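Local coordinates for biofilm-associated surface protein (Staphylococcus aureus, PDB 7C7U) that probably promotes bacterial adhesion and biofilm formation from the cell wall, its calcium-binding region apparently acting as a switch that modulates functional amyloid assembly, at residues 333-338 against 394-399; 337-342 against 358-363; 348-353 against 424-429; 227-232 against 329-334; 180-185 against 216-221. All blocks are in the same frame, centred on the assembly; numbering follows the deposited sequence.

Interaction 1 of 5, residues 333-338 against 394-399. With CA (calcium ion), chain D.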
# COMPACT_ATOMS: atom_id res chain seq x y z
N LYS A 333 -8.56 -16.90 -2.42
CA LYS A 333 -8.68 -16.06 -3.61
C LYS A 333 -7.90 -14.79 -3.32
O LYS A 333 -7.45 -14.56 -2.20
CB LYS A 333 -10.14 -15.74 -3.94
CG LYS A 333 -10.84 -14.83 -2.93
CD LYS A 333 -12.35 -14.78 -3.17
CE LYS A 333 -12.99 -16.15 -2.96
NZ LYS A 333 -13.77 -16.21 -1.66
N SER A 334 -7.74 -13.96 -4.36
CA SER A 334 -6.92 -12.76 -4.24
C SER A 334 -7.39 -11.86 -3.09
O SER A 334 -8.59 -11.67 -2.88
CB SER A 334 -6.95 -11.96 -5.54
OG SER A 334 -6.26 -10.72 -5.38
N VAL A 335 -6.42 -11.28 -2.38
CA VAL A 335 -6.73 -10.36 -1.29
C VAL A 335 -7.50 -9.15 -1.79
O VAL A 335 -8.21 -8.50 -1.01
CB VAL A 335 -5.43 -9.94 -0.56
CG1 VAL A 335 -4.64 -8.93 -1.36
CG2 VAL A 335 -5.74 -9.41 0.88
N ASN A 336 -7.40 -8.84 -3.08
CA ASN A 336 -8.12 -7.72 -3.66
C ASN A 336 -9.62 -7.97 -3.76
O ASN A 336 -10.37 -7.05 -4.09
CB ASN A 336 -7.54 -7.39 -5.05
CG ASN A 336 -6.17 -6.76 -4.97
OD1 ASN A 336 -5.91 -5.95 -4.08
ND2 ASN A 336 -5.28 -7.11 -5.90
N ASN A 337 -10.08 -9.20 -3.50
CA ASN A 337 -11.49 -9.54 -3.55
C ASN A 337 -12.25 -9.23 -2.27
O ASN A 337 -13.47 -9.42 -2.23
CB ASN A 337 -11.67 -11.04 -3.85
CG ASN A 337 -11.22 -11.41 -5.24
OD1 ASN A 337 -10.42 -12.34 -5.43
ND2 ASN A 337 -11.71 -10.68 -6.23
N ILE A 338 -11.58 -8.76 -1.22
CA ILE A 338 -12.28 -8.60 0.06
C ILE A 338 -13.03 -7.28 0.11
O ILE A 338 -14.23 -7.25 0.40
CB ILE A 338 -11.29 -8.71 1.24
CG1 ILE A 338 -10.57 -10.06 1.23
CG2 ILE A 338 -12.04 -8.49 2.55
CD1 ILE A 338 -9.34 -10.12 2.17
N GLY A 394 -10.03 -1.17 -6.90
CA GLY A 394 -10.06 -2.60 -6.70
C GLY A 394 -8.75 -3.23 -6.24
O GLY A 394 -8.76 -4.39 -5.84
N LEU A 395 -7.64 -2.50 -6.30
CA LEU A 395 -6.34 -3.01 -5.85
C LEU A 395 -5.97 -2.37 -4.51
O LEU A 395 -5.80 -1.15 -4.45
CB LEU A 395 -5.25 -2.69 -6.86
CG LEU A 395 -5.42 -3.20 -8.29
CD1 LEU A 395 -4.16 -2.85 -9.10
CD2 LEU A 395 -5.69 -4.69 -8.32
N LEU A 396 -5.78 -3.20 -3.48
CA LEU A 396 -5.42 -2.67 -2.17
C LEU A 396 -4.19 -1.78 -2.27
O LEU A 396 -3.30 -2.02 -3.09
CB LEU A 396 -5.16 -3.80 -1.17
CG LEU A 396 -6.35 -4.67 -0.79
CD1 LEU A 396 -5.96 -5.77 0.21
CD2 LEU A 396 -7.47 -3.79 -0.21
N ASP A 397 -4.13 -0.75 -1.41
CA ASP A 397 -2.94 0.08 -1.28
C ASP A 397 -1.67 -0.75 -1.28
O ASP A 397 -0.76 -0.52 -2.09
CB ASP A 397 -2.99 0.88 0.03
CG ASP A 397 -3.91 2.08 -0.03
OD1 ASP A 397 -4.89 2.05 -0.79
OD2 ASP A 397 -3.66 3.04 0.72
N ARG A 398 -1.58 -1.71 -0.35
CA ARG A 398 -0.34 -2.46 -0.22
C ARG A 398 -0.09 -3.36 -1.41
O ARG A 398 1.06 -3.62 -1.76
CB ARG A 398 -0.33 -3.27 1.08
CG ARG A 398 -1.19 -4.50 1.08
CD ARG A 398 -1.26 -5.07 2.49
NE ARG A 398 -2.05 -4.20 3.36
CZ ARG A 398 -1.98 -4.19 4.69
NH1 ARG A 398 -1.15 -5.00 5.35
NH2 ARG A 398 -2.75 -3.35 5.35
N TYR A 399 -1.15 -3.85 -2.06
CA TYR A 399 -0.95 -4.59 -3.31
C TYR A 399 -0.34 -3.69 -4.38
O TYR A 399 0.60 -4.10 -5.06
CB TYR A 399 -2.26 -5.20 -3.79
CG TYR A 399 -2.13 -6.06 -5.02
CD1 TYR A 399 -2.16 -5.49 -6.31
CD2 TYR A 399 -1.99 -7.44 -4.92
CE1 TYR A 399 -2.06 -6.27 -7.43
CE2 TYR A 399 -1.87 -8.23 -6.06
CZ TYR A 399 -1.92 -7.64 -7.31
OH TYR A 399 -1.80 -8.41 -8.45
CA CA D . -6.23 1.01 -5.17
O HOH W 1 -4.92 2.29 -3.37
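The amide of Asn-336 stands almost upright on the ring of Tyr-399: ND2 sits 3.3 Å above the ring plane, over its centre, with the two planes 76° apart. At the same ND2, CD2 of Leu-395 closes in at 3.4 Å. Asn-336 thus reaches into an EF-hand-type calcium loop and the first turn of its helix 397-404, both ends of its amide in use. Its OD1 takes the backbone N-H of Leu-396, the N-cap residue, in a nearly straight bond (2.8 Å, 171°) whose donor lies above the carbonyl plane. Swinging CG beside the backbone N (chi1 -72°) carries the amide into this slot, while OG of Ser-334 accepts from N of Asn-336 in an ST turn. Next door, Val-335 CG2 meets Leu-396 CD1 at 3.7 Å. The carbonyl beside the gripped N-H belongs to Leu-395, and its O binds the calcium ion at 2.3 Å; Asp-389, Asp-391, Asp-393 and Glu-400 supply further ligands, and a water held by OD1 of Asp-397 coordinates the metal at 2.6 Å.

Interaction 2 of 5, residues 337-342 against 358-363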
# COMPACT_ATOMS: atom_id res chain seq x y z
N ASN A 337 -10.08 -9.20 -3.50
CA ASN A 337 -11.49 -9.54 -3.55
C ASN A 337 -12.25 -9.23 -2.27
O ASN A 337 -13.47 -9.42 -2.23
CB ASN A 337 -11.67 -11.04 -3.85
CG ASN A 337 -11.22 -11.41 -5.24
OD1 ASN A 337 -10.42 -12.34 -5.43
ND2 ASN A 337 -11.71 -10.68 -6.23
N ILE A 338 -11.58 -8.76 -1.22
CA ILE A 338 -12.28 -8.60 0.06
C ILE A 338 -13.03 -7.28 0.11
O ILE A 338 -14.23 -7.25 0.40
CB ILE A 338 -11.29 -8.71 1.24
CG1 ILE A 338 -10.57 -10.06 1.23
CG2 ILE A 338 -12.04 -8.49 2.55
CD1 ILE A 338 -9.34 -10.12 2.17
N LEU A 339 -12.35 -6.17 -0.19
CA LEU A 339 -13.04 -4.90 -0.20
C LEU A 339 -13.98 -4.76 -1.39
O LEU A 339 -14.90 -3.94 -1.35
CB LEU A 339 -12.05 -3.74 -0.18
CG LEU A 339 -11.53 -3.26 1.19
CD1 LEU A 339 -10.95 -4.38 2.06
CD2 LEU A 339 -10.52 -2.14 0.98
N THR A 340 -13.79 -5.56 -2.43
CA THR A 340 -14.71 -5.57 -3.55
C THR A 340 -15.86 -6.55 -3.34
O THR A 340 -16.57 -6.86 -4.29
CB THR A 340 -13.97 -5.92 -4.85
OG1 THR A 340 -13.47 -7.26 -4.77
CG2 THR A 340 -12.82 -4.97 -5.09
N LYS A 341 -16.06 -7.06 -2.12
CA LYS A 341 -17.24 -7.88 -1.90
C LYS A 341 -18.46 -7.02 -2.22
O LYS A 341 -18.45 -5.80 -1.99
CB LYS A 341 -17.30 -8.41 -0.47
CG LYS A 341 -18.45 -9.38 -0.25
CD LYS A 341 -18.71 -9.65 1.23
CE LYS A 341 -19.56 -8.55 1.85
NZ LYS A 341 -20.26 -9.02 3.09
N ASP A 342 -19.49 -7.63 -2.78
CA ASP A 342 -20.70 -6.91 -3.19
C ASP A 342 -20.41 -5.85 -4.25
O ASP A 342 -21.21 -4.92 -4.42
CB ASP A 342 -21.40 -6.21 -2.02
CG ASP A 342 -21.77 -7.16 -0.92
OD1 ASP A 342 -21.63 -6.75 0.25
OD2 ASP A 342 -22.18 -8.31 -1.21
N GLN A 358 -13.75 1.61 0.25
CA GLN A 358 -12.46 2.29 0.31
C GLN A 358 -11.60 1.80 1.48
O GLN A 358 -10.37 1.90 1.42
CB GLN A 358 -12.67 3.80 0.43
CG GLN A 358 -11.39 4.62 0.20
CD GLN A 358 -11.62 6.10 0.42
OE1 GLN A 358 -12.58 6.48 1.08
NE2 GLN A 358 -10.73 6.94 -0.11
N LYS A 359 -12.20 1.33 2.57
CA LYS A 359 -11.36 0.73 3.60
C LYS A 359 -12.15 -0.31 4.36
O LYS A 359 -13.39 -0.35 4.30
CB LYS A 359 -10.75 1.77 4.55
CG LYS A 359 -11.73 2.62 5.32
CD LYS A 359 -10.99 3.56 6.27
CE LYS A 359 -11.49 3.42 7.71
NZ LYS A 359 -10.80 2.35 8.52
N GLU A 360 -11.42 -1.16 5.08
CA GLU A 360 -12.05 -2.10 5.99
C GLU A 360 -11.01 -2.57 7.00
O GLU A 360 -9.91 -2.97 6.63
CB GLU A 360 -12.64 -3.31 5.25
CG GLU A 360 -13.71 -4.01 6.10
CD GLU A 360 -14.43 -5.14 5.38
OE1 GLU A 360 -14.19 -5.38 4.18
OE2 GLU A 360 -15.25 -5.82 6.04
N ASP A 361 -11.38 -2.52 8.27
CA ASP A 361 -10.54 -3.01 9.36
C ASP A 361 -11.00 -4.39 9.80
O ASP A 361 -12.20 -4.64 9.95
CB ASP A 361 -10.62 -2.06 10.56
CG ASP A 361 -9.96 -0.74 10.28
OD1 ASP A 361 -8.93 -0.73 9.57
OD2 ASP A 361 -10.48 0.28 10.76
N PHE A 362 -10.03 -5.28 10.05
CA PHE A 362 -10.30 -6.58 10.65
C PHE A 362 -9.50 -6.71 11.94
O PHE A 362 -8.35 -6.28 12.00
CB PHE A 362 -9.98 -7.73 9.70
CG PHE A 362 -10.63 -7.57 8.33
CD1 PHE A 362 -10.02 -6.82 7.35
CD2 PHE A 362 -11.86 -8.15 8.08
CE1 PHE A 362 -10.63 -6.64 6.10
CE2 PHE A 362 -12.46 -7.98 6.83
CZ PHE A 362 -11.84 -7.24 5.85
N THR A 363 -10.12 -7.28 12.96
CA THR A 363 -9.49 -7.35 14.27
C THR A 363 -9.32 -8.79 14.69
O THR A 363 -10.05 -9.68 14.24
CB THR A 363 -10.30 -6.56 15.31
OG1 THR A 363 -11.66 -6.96 15.26
CG2 THR A 363 -10.20 -5.06 15.02
O HOH W 2 -15.58 -7.43 2.89
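Gln-358 meets Leu-339 through its backbone, its carbonyl O lying 4.1 Å from Leu-339 CD2; its side chain heads elsewhere, NE2 bonding to the carbonyl O of Tyr-390. One residue on, the same CD2 comes to 4.0 Å from the CA of Lys-359. The lysine side chain itself leaves on the far side of the strand, where NZ makes a salt bridge to Asp-361 OD2. Glu-360 turns back toward the loop. The other branch of Leu-339, CD1, lies 3.8 Å from Glu-360 CB, the two side chains running past each other in opposite directions. With CG anti to the backbone N (chi1 -159°) and the chain extended beyond it, the carboxylate of Glu-360 arrives beside the carbonyl of Ile-338. A single water fills the step between them, donating to Glu-360 OE1 and to Ile-338 O at 2.8 Å each. Phe-362, again on the loop side, presents its CZ to Ile-338 CG2 at 3.5 Å, the methyl approaching the ring obliquely. Ile-338 opens a type I turn closed by Lys-341 N to Ile-338 O, 3.1 Å. The contact is largely apolar packing, with one water bridge, of a beta turn against the start of strand 359-369, which pairs with strand 381-388 in an antiparallel four-stranded sheet.

Interaction 3 of 5, residues 348-353 against 424-429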
# COMPACT_ATOMS: atom_id res chain seq x y z
N GLU A 348 -18.97 -4.22 -19.75
CA GLU A 348 -17.65 -4.71 -20.16
C GLU A 348 -16.87 -5.38 -19.03
O GLU A 348 -15.65 -5.57 -19.18
CB GLU A 348 -16.82 -3.55 -20.73
CG GLU A 348 -17.57 -2.66 -21.68
CD GLU A 348 -17.18 -1.22 -21.48
OE1 GLU A 348 -17.77 -0.34 -22.15
OE2 GLU A 348 -16.29 -0.96 -20.65
N GLY A 349 -17.53 -5.75 -17.93
CA GLY A 349 -16.85 -6.41 -16.84
C GLY A 349 -15.93 -5.54 -16.02
O GLY A 349 -15.09 -6.06 -15.28
N ASN A 350 -16.05 -4.22 -16.12
CA ASN A 350 -15.20 -3.32 -15.35
C ASN A 350 -15.85 -2.92 -14.03
O ASN A 350 -17.07 -2.75 -13.95
CB ASN A 350 -14.86 -2.08 -16.17
CG ASN A 350 -13.93 -2.39 -17.30
OD1 ASN A 350 -13.04 -3.24 -17.16
ND2 ASN A 350 -14.11 -1.73 -18.45
N LEU A 351 -15.02 -2.80 -13.00
CA LEU A 351 -15.51 -2.44 -11.68
C LEU A 351 -16.20 -1.08 -11.67
O LEU A 351 -15.65 -0.08 -12.14
CB LEU A 351 -14.34 -2.45 -10.69
CG LEU A 351 -14.58 -1.69 -9.39
CD1 LEU A 351 -15.58 -2.47 -8.55
CD2 LEU A 351 -13.25 -1.49 -8.64
N ILE A 352 -17.41 -1.04 -11.12
CA ILE A 352 -18.06 0.23 -10.81
C ILE A 352 -17.51 0.70 -9.47
O ILE A 352 -17.88 0.17 -8.42
CB ILE A 352 -19.59 0.09 -10.79
CG1 ILE A 352 -20.09 -0.36 -12.17
CG2 ILE A 352 -20.26 1.40 -10.34
CD1 ILE A 352 -21.56 -0.83 -12.17
N ARG A 353 -16.64 1.72 -9.51
CA ARG A 353 -15.84 2.10 -8.35
C ARG A 353 -16.70 2.51 -7.16
O ARG A 353 -16.30 2.30 -6.00
CB ARG A 353 -14.92 3.25 -8.78
CG ARG A 353 -14.00 2.86 -9.94
CD ARG A 353 -13.03 3.96 -10.29
NE ARG A 353 -12.47 4.65 -9.15
CZ ARG A 353 -12.67 5.93 -8.87
NH1 ARG A 353 -13.44 6.68 -9.64
NH2 ARG A 353 -12.09 6.47 -7.81
N VAL A 424 -5.28 -4.87 -14.56
CA VAL A 424 -4.61 -6.07 -14.07
C VAL A 424 -5.51 -7.28 -14.26
O VAL A 424 -5.05 -8.35 -14.68
CB VAL A 424 -4.19 -5.90 -12.60
CG1 VAL A 424 -3.85 -7.25 -11.99
CG2 VAL A 424 -3.02 -4.95 -12.50
N VAL A 425 -6.80 -7.12 -13.99
CA VAL A 425 -7.72 -8.25 -13.89
C VAL A 425 -8.49 -8.49 -15.19
O VAL A 425 -8.64 -9.63 -15.63
CB VAL A 425 -8.70 -8.02 -12.71
CG1 VAL A 425 -9.75 -9.11 -12.67
CG2 VAL A 425 -7.92 -7.99 -11.40
N ASN A 426 -9.01 -7.43 -15.80
CA ASN A 426 -9.93 -7.62 -16.92
C ASN A 426 -9.18 -7.60 -18.25
O ASN A 426 -9.23 -8.58 -19.00
CB ASN A 426 -11.04 -6.56 -16.89
CG ASN A 426 -12.24 -6.94 -17.76
OD1 ASN A 426 -12.50 -8.12 -18.03
ND2 ASN A 426 -12.99 -5.94 -18.19
N TYR A 427 -8.47 -6.51 -18.54
CA TYR A 427 -7.79 -6.39 -19.82
C TYR A 427 -6.51 -7.20 -19.87
O TYR A 427 -6.05 -7.53 -20.97
CB TYR A 427 -7.47 -4.92 -20.12
CG TYR A 427 -8.70 -4.06 -20.26
CD1 TYR A 427 -9.31 -3.89 -21.51
CD2 TYR A 427 -9.26 -3.43 -19.16
CE1 TYR A 427 -10.44 -3.11 -21.65
CE2 TYR A 427 -10.39 -2.64 -19.29
CZ TYR A 427 -10.97 -2.48 -20.53
OH TYR A 427 -12.10 -1.70 -20.66
N LYS A 428 -5.93 -7.51 -18.71
CA LYS A 428 -4.62 -8.15 -18.61
C LYS A 428 -3.58 -7.33 -19.37
O LYS A 428 -2.73 -7.86 -20.09
CB LYS A 428 -4.68 -9.59 -19.08
CG LYS A 428 -5.90 -10.30 -18.52
CD LYS A 428 -5.56 -11.56 -17.77
CE LYS A 428 -6.83 -12.23 -17.27
NZ LYS A 428 -6.62 -13.67 -16.93
N THR A 429 -3.67 -6.02 -19.21
CA THR A 429 -2.72 -5.07 -19.76
C THR A 429 -2.03 -4.36 -18.61
O THR A 429 -2.57 -4.26 -17.50
CB THR A 429 -3.38 -4.02 -20.66
OG1 THR A 429 -4.57 -3.51 -20.02
CG2 THR A 429 -3.75 -4.63 -22.01
O HOH W 3 -15.25 -9.04 -19.20
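Asn-350 and Asn-426 meet with their amide planes nearly perpendicular, 82° apart. ND2 of Asn-426 gives one hydrogen to OD1 of Asn-350 at 2.9 Å; the acceptor lies close to the amide plane of Asn-426, while the donor stands above the carbonyl plane of Asn-350. Its second hydrogen goes to the backbone O of Glu-348, also 2.9 Å away, and this time the donor lies in the carbonyl plane. A first torsion of -163°, which points CG opposite the backbone N, sends the Asn-426 side chain out from the helix to straddle the two acceptors, so both its N-H groups are spoken for. OD1 of Asn-426, on the other end of the amide, takes a bond from a water at 3.1 Å.

Toward Tyr-427, Asn-350 lies flatter, its amide and the ring being 29° apart although the side chains cross at about a right angle. The amide ND2 donates to Tyr-427 OH in a fairly straight bond of 3.0 Å. Lys-418 makes a cation-pi contact with this ring, and Asp-422 holds the backbone N of Leu-351. Polar and at the surface, the contact ties the long loop before strand 359-369 to the end of helix 420-427, the helix leaving a second EF-hand-like calcium loop that includes Asp-412, Lys-418 and Glu-423.

Interaction 4 of 5, residues 227-232 against 329-334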
# COMPACT_ATOMS: atom_id res chain seq x y z
N GLY A 227 -1.82 -15.91 -1.54
CA GLY A 227 -1.34 -15.04 -0.48
C GLY A 227 -1.96 -15.42 0.85
O GLY A 227 -2.77 -16.34 0.97
N GLY A 228 -1.55 -14.69 1.88
CA GLY A 228 -2.09 -14.99 3.20
C GLY A 228 -2.00 -13.81 4.14
O GLY A 228 -1.41 -12.77 3.84
N ILE A 229 -2.65 -13.98 5.29
CA ILE A 229 -2.62 -12.99 6.36
C ILE A 229 -1.84 -13.61 7.50
O ILE A 229 -2.11 -14.75 7.90
CB ILE A 229 -4.05 -12.59 6.79
CG1 ILE A 229 -4.84 -12.00 5.59
CG2 ILE A 229 -4.00 -11.57 7.93
CD1 ILE A 229 -4.24 -10.72 5.09
N LEU A 230 -0.83 -12.89 7.99
CA LEU A 230 -0.03 -13.33 9.13
C LEU A 230 -0.44 -12.54 10.36
O LEU A 230 -0.42 -11.31 10.34
CB LEU A 230 1.46 -13.14 8.87
CG LEU A 230 2.06 -13.72 7.58
CD1 LEU A 230 3.54 -13.43 7.55
CD2 LEU A 230 1.80 -15.21 7.49
N ILE A 231 -0.78 -13.24 11.43
CA ILE A 231 -1.21 -12.60 12.67
C ILE A 231 -0.17 -12.99 13.71
O ILE A 231 -0.16 -14.13 14.16
CB ILE A 231 -2.61 -13.06 13.07
CG1 ILE A 231 -3.60 -12.70 11.95
CG2 ILE A 231 -3.04 -12.41 14.41
CD1 ILE A 231 -4.68 -13.72 11.83
N ASP A 232 0.75 -12.08 14.02
CA ASP A 232 1.90 -12.38 14.88
C ASP A 232 1.70 -11.75 16.25
O ASP A 232 1.67 -10.52 16.36
CB ASP A 232 3.21 -11.88 14.30
CG ASP A 232 3.58 -12.54 12.98
OD1 ASP A 232 3.20 -13.70 12.74
OD2 ASP A 232 4.28 -11.88 12.18
N LEU A 329 -3.32 -17.29 8.05
CA LEU A 329 -4.59 -17.46 7.36
C LEU A 329 -4.26 -17.55 5.87
O LEU A 329 -3.81 -16.57 5.28
CB LEU A 329 -5.54 -16.29 7.62
CG LEU A 329 -5.63 -15.68 9.01
CD1 LEU A 329 -6.58 -14.50 8.90
CD2 LEU A 329 -6.11 -16.72 10.04
N LYS A 330 -4.49 -18.72 5.28
CA LYS A 330 -4.26 -18.93 3.86
C LYS A 330 -5.50 -18.48 3.09
O LYS A 330 -6.60 -19.02 3.31
CB LYS A 330 -3.94 -20.39 3.59
CG LYS A 330 -2.53 -20.79 3.98
CD LYS A 330 -2.11 -22.12 3.35
CE LYS A 330 -0.64 -22.41 3.63
NZ LYS A 330 -0.17 -23.74 3.14
N LEU A 331 -5.35 -17.50 2.21
CA LEU A 331 -6.48 -17.03 1.42
C LEU A 331 -6.88 -18.05 0.37
O LEU A 331 -6.06 -18.83 -0.12
CB LEU A 331 -6.15 -15.70 0.75
CG LEU A 331 -5.89 -14.56 1.72
CD1 LEU A 331 -5.45 -13.31 0.98
CD2 LEU A 331 -7.12 -14.29 2.60
N ASN A 332 -8.16 -18.04 0.01
CA ASN A 332 -8.68 -18.92 -1.03
C ASN A 332 -8.91 -18.18 -2.35
O ASN A 332 -9.39 -18.80 -3.30
CB ASN A 332 -9.98 -19.61 -0.57
CG ASN A 332 -11.09 -18.64 -0.22
OD1 ASN A 332 -11.10 -17.49 -0.66
ND2 ASN A 332 -12.04 -19.09 0.59
N LYS A 333 -8.56 -16.90 -2.42
CA LYS A 333 -8.68 -16.06 -3.61
C LYS A 333 -7.90 -14.79 -3.32
O LYS A 333 -7.45 -14.56 -2.20
CB LYS A 333 -10.14 -15.74 -3.94
CG LYS A 333 -10.84 -14.83 -2.93
CD LYS A 333 -12.35 -14.78 -3.17
CE LYS A 333 -12.99 -16.15 -2.96
NZ LYS A 333 -13.77 -16.21 -1.66
N SER A 334 -7.74 -13.96 -4.36
CA SER A 334 -6.92 -12.76 -4.24
C SER A 334 -7.39 -11.86 -3.09
O SER A 334 -8.59 -11.67 -2.88
CB SER A 334 -6.95 -11.96 -5.54
OG SER A 334 -6.26 -10.72 -5.38
O HOH W 4 -3.27 -18.67 -0.47
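Gly-227 meets Leu-331 before the strand proper begins: its O accepts from Leu-331 N at 3.1 Å. The same oxygen lies against the leucine side chain, 3.4 Å from Leu-331 CB, and a water sits near both Gly-227 O and Leu-331 O. Gly-228 faces Lys-330 as a non-hydrogen-bonded antiparallel pair, with its CA only 3.1 Å from Leu-329 O. Ile-229 then forms a hydrogen-bonded pair with Leu-329, gripped at both ends: Ile-229 N reaches Leu-329 O, and Leu-329 N returns to Ile-229 O, each at 2.8 Å. These strands, 228-237 and 323-331, are neighbours in the antiparallel five-stranded sheet, where strand 210-220 flanks the first and strand 265-272 the second.

On the face that carries Ile-229 and Leu-329, CB of the isoleucine packs on CD1 of the leucine at 3.8 Å. Leu-230 points to the other face, toward Thr-218 and Asn-220. Ile-231 comes back to the apolar face: its CG1 lies beside the backbone N (chi1 -59°), and CD1 reaches over to Leu-329 CG at 3.6 Å. Leu-329 thus touches both isoleucines. Phe-364, from strand 359-369 of the facing sheet, touches both Ile-231 and Leu-329.

Interaction 5 of 5, residues 180-185 against 216-221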
# COMPACT_ATOMS: atom_id res chain seq x y z
N THR A 180 9.58 -4.41 11.07
CA THR A 180 9.62 -5.22 12.28
C THR A 180 9.17 -4.46 13.52
O THR A 180 9.00 -5.09 14.57
CB THR A 180 11.04 -5.75 12.50
OG1 THR A 180 11.97 -4.66 12.41
CG2 THR A 180 11.39 -6.77 11.43
N SER A 181 8.95 -3.16 13.43
CA SER A 181 8.54 -2.37 14.59
C SER A 181 7.03 -2.34 14.80
O SER A 181 6.58 -1.92 15.88
CB SER A 181 9.05 -0.94 14.46
OG SER A 181 8.27 -0.23 13.52
N GLU A 182 6.26 -2.78 13.82
CA GLU A 182 4.84 -2.48 13.75
C GLU A 182 4.03 -3.33 14.72
O GLU A 182 4.20 -4.55 14.82
CB GLU A 182 4.33 -2.68 12.32
CG GLU A 182 2.88 -2.27 12.13
CD GLU A 182 2.18 -3.05 11.04
OE1 GLU A 182 2.85 -3.47 10.07
OE2 GLU A 182 0.95 -3.25 11.16
N SER A 183 3.11 -2.67 15.42
CA SER A 183 2.17 -3.37 16.26
C SER A 183 0.85 -2.65 16.18
O SER A 183 0.80 -1.45 15.89
CB SER A 183 2.67 -3.39 17.71
OG SER A 183 2.09 -4.46 18.42
N SER A 184 -0.23 -3.37 16.44
CA SER A 184 -1.57 -2.77 16.36
C SER A 184 -2.44 -3.41 17.44
O SER A 184 -1.95 -4.16 18.29
CB SER A 184 -2.17 -2.93 14.96
OG SER A 184 -2.30 -4.30 14.56
N GLY A 185 -3.73 -3.10 17.40
CA GLY A 185 -4.70 -3.62 18.36
C GLY A 185 -5.94 -2.74 18.42
O GLY A 185 -6.21 -1.95 17.52
N SER A 216 0.38 -8.04 15.58
CA SER A 216 0.44 -7.35 14.30
C SER A 216 -0.19 -8.27 13.27
O SER A 216 -0.06 -9.49 13.37
CB SER A 216 1.88 -6.98 13.92
OG SER A 216 2.65 -8.14 13.66
N ALA A 217 -0.88 -7.68 12.30
CA ALA A 217 -1.54 -8.44 11.25
C ALA A 217 -1.10 -7.84 9.92
O ALA A 217 -1.18 -6.63 9.74
CB ALA A 217 -3.07 -8.40 11.38
N THR A 218 -0.58 -8.68 9.03
CA THR A 218 -0.01 -8.22 7.77
C THR A 218 -0.46 -9.13 6.64
O THR A 218 -0.96 -10.23 6.85
CB THR A 218 1.52 -8.19 7.82
OG1 THR A 218 2.03 -9.46 8.23
CG2 THR A 218 2.04 -7.12 8.77
N TYR A 219 -0.23 -8.67 5.41
CA TYR A 219 -0.48 -9.47 4.22
C TYR A 219 0.84 -9.96 3.65
O TYR A 219 1.81 -9.20 3.58
CB TYR A 219 -1.25 -8.64 3.17
CG TYR A 219 -1.29 -9.29 1.82
CD1 TYR A 219 -2.05 -10.45 1.59
CD2 TYR A 219 -0.58 -8.75 0.75
CE1 TYR A 219 -2.08 -11.04 0.35
CE2 TYR A 219 -0.61 -9.34 -0.50
CZ TYR A 219 -1.36 -10.48 -0.69
OH TYR A 219 -1.40 -11.07 -1.92
N ASN A 220 0.88 -11.23 3.26
CA ASN A 220 2.08 -11.81 2.63
C ASN A 220 1.67 -12.56 1.37
O ASN A 220 0.99 -13.59 1.44
CB ASN A 220 2.84 -12.72 3.61
CG ASN A 220 4.19 -13.16 3.05
OD1 ASN A 220 4.27 -13.69 1.94
ND2 ASN A 220 5.26 -12.95 3.82
N GLU A 221 2.11 -12.05 0.22
CA GLU A 221 1.73 -12.63 -1.07
C GLU A 221 2.31 -14.02 -1.28
O GLU A 221 1.80 -14.77 -2.12
CB GLU A 221 2.17 -11.71 -2.20
CG GLU A 221 3.68 -11.52 -2.28
CD GLU A 221 4.18 -10.32 -1.48
OE1 GLU A 221 3.60 -9.99 -0.42
OE2 GLU A 221 5.17 -9.70 -1.93
O HOH W 5 -1.03 -4.68 12.48
O HOH W 6 -0.59 -4.60 8.33
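Ser-183 and Ser-216 bring their CA atoms to 4.8 Å where strand 183-185 crosses strand 216-220 at 109°, far from the alignment of sheet neighbours. Direct contacts across the segments are van der Waals ones, such as Ser-216 CB at 3.5 Å from Glu-182 O; water carries the polar links. Glu-182, turned away from its own backbone N at CG (chi1 -175°), stretches along strand 216-220 so that OE1 lies near Thr-218 CG2. Its OE2 lies 2.8 Å from a water that also accepts from Ala-217 N at 3.0 Å and meets Ser-184 OG. A second water donates to Ala-217 O and, weakly, to OE2. Just before Ser-216, Ser-183 and Ser-184 also bond directly to Ser-214 and Gly-215, and Thr-384 N bonds Ser-184 OG. The buried carboxylate has hydroxyl (Tyr-26 OH) and water partners, with a weak bond from Gln-166 NE2; burial without a cation among these would tend to raise its pKa, an effect the donors probably offset in part.

In the fold
Interactions 1, 4 and 5 lie in the protein interior, interaction 2 is half buried and interaction 3 is at the surface. Interaction 4 lies within the five-stranded sheet, whereas interaction 5 joins that sheet's edge strand 210-220 to the large mixed sheet; the first is regular backbone pairing with apolar packing, the second a hydrated crossing. Interactions 1, 2 and 3 all use the loop between strands 323-331 and 359-369. Interactions 1 and 2 share Asn-337 and Ile-338, and Leu-396 of the calcium-loop segment packs on Leu-339; the loop's later part, in interaction 3, reaches the next calcium helix. Side-chain amides of asparagine dominate interactions 1 and 3, apolar contacts interaction 2.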